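Local atomic coordinates of periplasmic binding protein/LacI transcriptional regulator (Brachyspira murdochii, PDB entry 4KQC), a protein that probably binds a carbohydrate as the solute-binding component of an ABC transporter. Residues A227-G230 and I235-D238. Residues are numbered along the deposited sequence; the frame is centred on the assembly and turned at random.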
loop_
_atom_site.group_PDB
_atom_site.type_symbol
_atom_site.label_atom_id
_atom_site.label_comp_id
_atom_site.label_asym_id
_atom_site.label_seq_id
_atom_site.Cartn_x
_atom_site.Cartn_y
_atom_site.Cartn_z
ATOM N N ALA A 227 -3.149 23.702 6.666
ATOM C CA ALA A 227 -3.482 24.160 5.311
ATOM C C ALA A 227 -4.165 25.540 5.366
ATOM O O ALA A 227 -4.935 25.919 4.457
ATOM C CB ALA A 227 -4.323 23.166 4.554
ATOM N N GLU A 228 -3.766 26.299 6.360
ATOM C CA GLU A 228 -4.144 27.717 6.498
ATOM C C GLU A 228 -3.069 28.706 6.099
ATOM O O GLU A 228 -1.900 28.575 6.449
ATOM C CB GLU A 228 -4.604 27.989 7.922
ATOM C CG GLU A 228 -5.049 29.419 8.229
ATOM C CD GLU A 228 -6.260 29.923 7.461
ATOM O OE1 GLU A 228 -7.015 29.107 6.889
ATOM O OE2 GLU A 228 -6.497 31.191 7.530
ATOM N N ALA A 229 -3.458 29.754 5.362
ATOM C CA ALA A 229 -2.514 30.777 5.000
ATOM C C ALA A 229 -1.962 31.457 6.225
ATOM O O ALA A 229 -2.716 31.790 7.153
ATOM C CB ALA A 229 -3.163 31.808 4.086
ATOM N N GLY A 230 -0.643 31.618 6.236
ATOM C CA GLY A 230 0.062 32.340 7.306
ATOM C C GLY A 230 0.320 31.497 8.535
ATOM O O GLY A 230 0.993 31.945 9.474
ATOM N N ILE A 235 1.104 24.136 4.322
ATOM C CA ILE A 235 1.307 23.867 2.872
ATOM C C ILE A 235 1.011 25.081 2.006
ATOM O O ILE A 235 1.399 25.113 0.829
ATOM C CB ILE A 235 0.504 22.632 2.350
ATOM C CG1 ILE A 235 -0.990 22.838 2.497
ATOM C CG2 ILE A 235 0.912 21.380 3.090
ATOM C CD1 ILE A 235 -1.868 22.071 1.523
ATOM N N VAL A 236 0.388 26.101 2.591
ATOM C CA VAL A 236 -0.105 27.236 1.823
ATOM C C VAL A 236 1.055 28.154 1.487
ATOM O O VAL A 236 1.791 28.581 2.355
ATOM C CB VAL A 236 -1.232 27.999 2.584
ATOM C CG1 VAL A 236 -1.697 29.229 1.817
ATOM C CG2 VAL A 236 -2.411 27.097 2.846
ATOM N N GLY A 237 1.249 28.406 0.205
ATOM C CA GLY A 237 2.312 29.260 -0.260
ATOM C C GLY A 237 3.688 28.624 -0.260
ATOM O O GLY A 237 4.665 29.316 -0.540
ATOM N N ASP A 238 3.782 27.319 0.024
ATOM C CA ASP A 238 5.098 26.682 0.173
ATOM C C ASP A 238 5.530 25.849 -0.994
ATOM O O ASP A 238 6.578 25.223 -0.935
ATOM C CB ASP A 238 5.237 25.855 1.452
ATOM C CG ASP A 238 6.704 25.707 1.903
ATOM O OD1 ASP A 238 7.512 26.659 1.717
ATOM O OD2 ASP A 238 7.063 24.683 2.513
HETATM O O HOH W 1 1.126 30.756 3.942
#
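The carbonyl oxygen of Val236 takes a hydrogen bond from a water molecule at 2.8 Å, and the same water accepts one from the backbone N of Gly230, 3.0 Å away. This water links residues 227-230 to 235-238, which share no direct hydrogen bond. Thr234, just ahead of the second segment, adds a further tie: its OG1 is hydrogen-bonded both to Glu228 O and to Val236 N. Backbone hydrogen bonding between Ser226 and Ile235 joins the chain close by.

Most of the remaining contact is made by the two methyl groups of Val236, each meeting a different part of residues 227-230. With CG1 anti to the backbone N (chi1 177°), that methyl lies against Ala229, 3.6 Å from its CA and 3.7 Å from its CB. The other branch, CG2, sits over the peptide between Ala227 and Glu228, and comes within 3.2 Å of Ala227 O, a close approach of a methyl to a carbonyl oxygen. Replacing Val236 by an alanine would probably open a gap beside Ala229 and over the Ala227 carbonyl, with both methyl contacts lost. Farther in, Ala227 CB meets Ile235 CG1 at 3.9 Å, while the isoleucine, the buried member of the group, also packs on Tyr224 and Leu245.

From Ile235 to Asp238 the chain makes a type II beta turn with Gly237 at its third position, where the positive phi of Gly237 (77°) suits a glycine; its Asp238 N to Ile235 O bond is weak. Asp238 OD2 is hydrogen-bonded to Tyr224 OH and Gly203 N, and its OD1 to Lys204 N, which ties the end of the turn to neighbouring parts of the chain. The contact thus closes a surface loop on itself in the connection from helix 214-223 to strand 246-250, part of an alpha/beta domain of the two-domain periplasmic binding protein fold.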